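Local coordinates for pyridine synthase TbtD (PDB 5WA4) that catalyses the [4+2] aza-cycloaddition that forms the pyridine ring during biosynthesis of the thiopeptide thiomuracin, and binds the leader peptide, at the interface of chains A and B and the interface of chains A and C. Numbering follows the deposited sequence. Chains: chain A/B/C, Pyridine synthase TbtD.

Contact 1 and contact 2 join chain A to two different copies of the enzyme, and the centres of their C-alpha atoms lie about 17 Å apart. On chain A they use neighbouring pieces of sequence: contact 1 takes the end of helix 184-200 and the loop after it, contact 2 the helix 205-218 that follows. Helix 184-200 serves again in contact 2, this time from chain C. One helix-loop-helix segment thus faces two partners at once, and could link a two-fold pair to further copies in the deposited six-chain assembly, whose biological standing the structure alone does not show.

Contact 1: the interface of chains A and B. Residues chain A 198, 201-202; chain B 95, 98, 102, 115.
A:Arg202 lays its long side chain past B:Leu98 and ends against B:Ser95 and B:Met115. CG stands anti to the backbone N (chi1 177°), and the chain stays extended from there to NE, which carries the guanidinium well out from the loop. CB and CG lead outward, and CD is the first atom to touch chain B, meeting methyl CD1 of B:Leu98 at 3.8 Å; the two side chains cross at about a right angle. Beyond NE the guanidinium divides its contacts. NH1 lies 3.7 Å from CB of B:Ser95 and also donates a hydrogen bond within chain A to the phenol OH of A:Tyr198. That bond is bent, 119° at the hydrogen, and the oxygen is tilted from the guanidinium plane. B:Met115 comes over a face of the guanidinium at its NH2 end, with the thioether sulphur SD 3.8 Å from NH2 and the methyl CE equally near. The tyrosine probably helps to fix the rotation of the arginine tip, and its own OH reaches CB of B:Ser95 at 3.7 Å.

A:Arg201 meets B:Glu102, one turn farther along helix 98-108. Carboxylate oxygen OE1 of B:Glu102 lies over one face of the A:Arg201 guanidinium, offset toward its rim, in a long salt bridge of 3.8 Å to NH1. The two planes are 60° apart, so the pairing is by charge and not a flat two-pronged grip. B:Glu102 OE2 is modelled very near the backbone carbonyl O of A:Arg201; as a pair of acceptors this is doubtful.

Together, the side chain of A:Arg202 and a long charge pair at A:Arg201 join the loop after helix 184-200 to helix 98-108 of the neighbour, with B:Ser95 and B:Met115 at the edges. The site probably helps to hold two enzyme copies together in the deposited assembly, though a biological oligomer is not established by it.

Contact 2: the interface of chains A and C. Residues chain A 206, 209-210, 213-214; chain C 188-189, 192-193.
A:Asp214 and C:Arg188 reach toward each other tip to tip and form a charged hydrogen bond across the interface. Guanidinium NH1 donates to carboxylate OD1 at 2.9 Å, on the syn lone pair of that oxygen, with 149° at the hydrogen. The carboxylate and guanidinium planes are turned 55° apart, and the approaches of NH1 and NH2 to OD2 give weak bonds at most. The same NH1 is shared with A:Glu210, whose OE1 sits 3.7 Å away in a salt bridge, over one face of the guanidinium and toward its rim.

A:Glu210 is the hub of the patch. Its OE1 accepts a hydrogen bond of 3.0 Å from the hydroxyl OG1 of C:Thr189, which comes from above the carboxylate plane. OE2 faces NE of C:Arg192 in a long salt bridge of 3.6 Å, while CG packs on CD of that arginine. A bend at chi2 (-125°) turns the carboxylate among these three chain C residues, and two nearby arginines would be expected to stabilise its negative charge.

Farther out, C:Arg192 is bent at chi3, bringing its NH1 to 3.7 Å from NH1 of A:Arg213, two like-charged groups with planes nearly perpendicular. At the other end CG1 of A:Val206 rests on the backbone of C:Ser193, its CA 3.9 Å away, and adds a small apolar contact beside the polar cluster.

All the chain A residues belong to helix 205-218 and all the chain C residues to helix 184-200, so two helix sides are paired, and the two-fold of this interface repeats the contact with the chains exchanged.

Contact 1: the interface of chains A and B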
loop_
_atom_site.group_PDB
_atom_site.type_symbol
_atom_site.label_atom_id
_atom_site.label_comp_id
_atom_site.label_asym_id
_atom_site.label_seq_id
_atom_site.Cartn_x
_atom_site.Cartn_y
_atom_site.Cartn_z
ATOM N N TYR A 198 -17.663 -10.363 -4.692
ATOM C CA TYR A 198 -18.799 -9.507 -4.421
ATOM C C TYR A 198 -19.281 -9.709 -2.998
ATOM O O TYR A 198 -19.621 -8.743 -2.307
ATOM C CB TYR A 198 -19.923 -9.789 -5.442
ATOM C CG TYR A 198 -21.274 -9.237 -5.074
ATOM C CD1 TYR A 198 -21.560 -7.883 -5.230
ATOM C CD2 TYR A 198 -22.280 -10.074 -4.611
ATOM C CE1 TYR A 198 -22.815 -7.370 -4.916
ATOM C CE2 TYR A 198 -23.538 -9.573 -4.294
ATOM C CZ TYR A 198 -23.803 -8.212 -4.450
ATOM O OH TYR A 198 -25.055 -7.704 -4.134
ATOM N N ARG A 201 -16.757 -7.780 -0.857
ATOM C CA ARG A 201 -16.839 -6.321 -0.966
ATOM C C ARG A 201 -18.167 -5.855 -0.358
ATOM O O ARG A 201 -18.651 -4.768 -0.604
ATOM C CB ARG A 201 -16.654 -5.911 -2.455
ATOM C CG ARG A 201 -17.453 -4.719 -3.011
ATOM C CD ARG A 201 -17.662 -4.843 -4.503
ATOM N NE ARG A 201 -18.632 -3.884 -5.043
ATOM C CZ ARG A 201 -18.350 -2.636 -5.412
ATOM N NH1 ARG A 201 -17.116 -2.147 -5.290
ATOM N NH2 ARG A 201 -19.317 -1.873 -5.901
ATOM N N ARG A 202 -18.747 -6.666 0.506
ATOM C CA ARG A 202 -20.089 -6.356 0.939
ATOM C C ARG A 202 -20.347 -6.586 2.437
ATOM O O ARG A 202 -20.415 -7.731 2.907
ATOM C CB ARG A 202 -21.063 -7.163 0.083
ATOM C CG ARG A 202 -22.471 -6.971 0.488
ATOM C CD ARG A 202 -23.441 -7.102 -0.649
ATOM N NE ARG A 202 -24.749 -7.137 -0.019
ATOM C CZ ARG A 202 -25.911 -7.033 -0.638
ATOM N NH1 ARG A 202 -25.972 -6.875 -1.960
ATOM N NH2 ARG A 202 -27.015 -7.080 0.088
ATOM N N SER B 95 -28.758 -2.939 -4.482
ATOM C CA SER B 95 -27.326 -3.260 -4.482
ATOM C C SER B 95 -26.563 -2.470 -5.515
ATOM O O SER B 95 -25.336 -2.391 -5.469
ATOM C CB SER B 95 -27.111 -4.736 -4.734
ATOM O OG SER B 95 -27.953 -5.149 -5.788
ATOM N N LEU B 98 -24.357 0.235 -4.100
ATOM C CA LEU B 98 -23.175 -0.074 -3.292
ATOM C C LEU B 98 -21.934 0.761 -3.636
ATOM O O LEU B 98 -21.316 1.287 -2.723
ATOM C CB LEU B 98 -22.828 -1.555 -3.376
ATOM C CG LEU B 98 -23.792 -2.527 -2.696
ATOM C CD1 LEU B 98 -23.137 -3.905 -2.625
ATOM C CD2 LEU B 98 -24.254 -2.046 -1.310
ATOM N N GLU B 102 -20.599 2.763 -0.370
ATOM C CA GLU B 102 -19.335 2.379 0.217
ATOM C C GLU B 102 -18.383 3.547 0.133
ATOM O O GLU B 102 -17.763 3.889 1.128
ATOM C CB GLU B 102 -18.786 1.153 -0.480
ATOM C CG GLU B 102 -19.701 -0.037 -0.285
ATOM C CD GLU B 102 -19.152 -1.319 -0.879
ATOM O OE1 GLU B 102 -18.250 -1.273 -1.774
ATOM O OE2 GLU B 102 -19.654 -2.372 -0.431
ATOM N N MET B 115 -26.354 -2.627 4.347
ATOM C CA MET B 115 -27.524 -3.361 3.864
ATOM C C MET B 115 -27.949 -4.437 4.857
ATOM O O MET B 115 -27.168 -4.811 5.736
ATOM C CB MET B 115 -27.228 -3.957 2.479
ATOM C CG MET B 115 -27.151 -2.893 1.371
ATOM S SD MET B 115 -27.688 -3.406 -0.260
ATOM C CE MET B 115 -29.332 -4.054 0.102
#

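Contact 2: the interface of chains A and C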
loop_
_atom_site.group_PDB
_atom_site.type_symbol
_atom_site.label_atom_id
_atom_site.label_comp_id
_atom_site.label_asym_id
_atom_site.label_seq_id
_atom_site.Cartn_x
_atom_site.Cartn_y
_atom_site.Cartn_z
ATOM N N VAL A 206 -21.563 -12.178 5.159
ATOM C CA VAL A 206 -21.828 -13.353 5.965
ATOM C C VAL A 206 -23.304 -13.707 5.954
ATOM O O VAL A 206 -23.668 -14.841 5.641
ATOM C CB VAL A 206 -21.367 -13.162 7.397
ATOM C CG1 VAL A 206 -21.685 -14.426 8.230
ATOM C CG2 VAL A 206 -19.905 -12.828 7.407
ATOM N N ARG A 209 -24.196 -15.012 2.412
ATOM C CA ARG A 209 -23.770 -16.395 2.205
ATOM C C ARG A 209 -24.714 -17.373 2.870
ATOM O O ARG A 209 -24.917 -18.485 2.380
ATOM C CB ARG A 209 -22.392 -16.646 2.765
ATOM C CG ARG A 209 -21.344 -15.714 2.313
ATOM C CD ARG A 209 -20.146 -15.853 3.219
ATOM N NE ARG A 209 -19.077 -15.006 2.743
ATOM C CZ ARG A 209 -18.349 -15.311 1.674
ATOM N NH1 ARG A 209 -18.601 -16.439 1.005
ATOM N NH2 ARG A 209 -17.379 -14.496 1.273
ATOM N N GLU A 210 -25.266 -16.969 4.008
ATOM C CA GLU A 210 -26.227 -17.808 4.691
ATOM C C GLU A 210 -27.461 -17.944 3.829
ATOM O O GLU A 210 -27.914 -19.061 3.559
ATOM C CB GLU A 210 -26.583 -17.238 6.063
ATOM C CG GLU A 210 -25.560 -17.549 7.146
ATOM C CD GLU A 210 -26.178 -18.241 8.364
ATOM O OE1 GLU A 210 -27.286 -17.821 8.810
ATOM O OE2 GLU A 210 -25.542 -19.205 8.865
ATOM N N ARG A 213 -26.897 -19.953 0.798
ATOM C CA ARG A 213 -26.742 -21.367 1.087
ATOM C C ARG A 213 -28.031 -21.991 1.647
ATOM O O ARG A 213 -28.314 -23.174 1.393
ATOM C CB ARG A 213 -25.589 -21.618 2.053
ATOM C CG ARG A 213 -25.276 -23.103 2.148
ATOM C CD ARG A 213 -23.824 -23.342 2.372
ATOM N NE ARG A 213 -22.978 -22.736 1.347
ATOM C CZ ARG A 213 -21.653 -22.675 1.429
ATOM N NH1 ARG A 213 -21.028 -23.199 2.466
ATOM N NH2 ARG A 213 -20.954 -22.122 0.459
ATOM N N ASP A 214 -28.802 -21.223 2.416
ATOM C CA ASP A 214 -30.148 -21.665 2.771
ATOM C C ASP A 214 -30.931 -22.008 1.521
ATOM O O ASP A 214 -31.508 -23.096 1.423
ATOM C CB ASP A 214 -30.887 -20.602 3.568
ATOM C CG ASP A 214 -30.366 -20.484 4.972
ATOM O OD1 ASP A 214 -29.862 -21.513 5.473
ATOM O OD2 ASP A 214 -30.462 -19.382 5.568
ATOM N N ARG C 188 -26.437 -19.967 14.539
ATOM C CA ARG C 188 -25.609 -20.558 13.475
ATOM C C ARG C 188 -24.922 -19.504 12.602
ATOM O O ARG C 188 -23.961 -19.800 11.896
ATOM C CB ARG C 188 -26.445 -21.476 12.586
ATOM C CG ARG C 188 -27.377 -20.732 11.631
ATOM C CD ARG C 188 -28.310 -21.688 10.903
ATOM N NE ARG C 188 -29.546 -21.059 10.426
ATOM C CZ ARG C 188 -29.820 -20.796 9.150
ATOM N NH1 ARG C 188 -28.944 -21.098 8.201
ATOM N NH2 ARG C 188 -30.978 -20.240 8.820
ATOM N N THR C 189 -25.405 -18.274 12.650
ATOM C CA THR C 189 -24.760 -17.209 11.921
ATOM C C THR C 189 -23.359 -16.960 12.470
ATOM O O THR C 189 -22.380 -16.936 11.714
ATOM C CB THR C 189 -25.598 -15.917 11.964
ATOM O OG1 THR C 189 -26.797 -16.117 11.211
ATOM C CG2 THR C 189 -24.838 -14.762 11.353
ATOM N N ARG C 192 -20.722 -19.347 11.290
ATOM C CA ARG C 192 -20.176 -19.014 9.982
ATOM C C ARG C 192 -19.342 -17.734 10.037
ATOM O O ARG C 192 -18.271 -17.641 9.416
ATOM C CB ARG C 192 -21.285 -18.872 8.932
ATOM C CG ARG C 192 -20.724 -18.776 7.497
ATOM C CD ARG C 192 -21.819 -18.662 6.472
ATOM N NE ARG C 192 -22.809 -19.736 6.564
ATOM C CZ ARG C 192 -22.599 -20.976 6.131
ATOM N NH1 ARG C 192 -21.432 -21.317 5.603
ATOM N NH2 ARG C 192 -23.564 -21.881 6.226
ATOM N N SER C 193 -19.822 -16.751 10.786
ATOM C CA SER C 193 -19.086 -15.501 10.872
ATOM C C SER C 193 -17.658 -15.727 11.404
ATOM O O SER C 193 -16.703 -15.073 10.946
ATOM C CB SER C 193 -19.835 -14.498 11.743
ATOM O OG SER C 193 -19.213 -13.226 11.643
#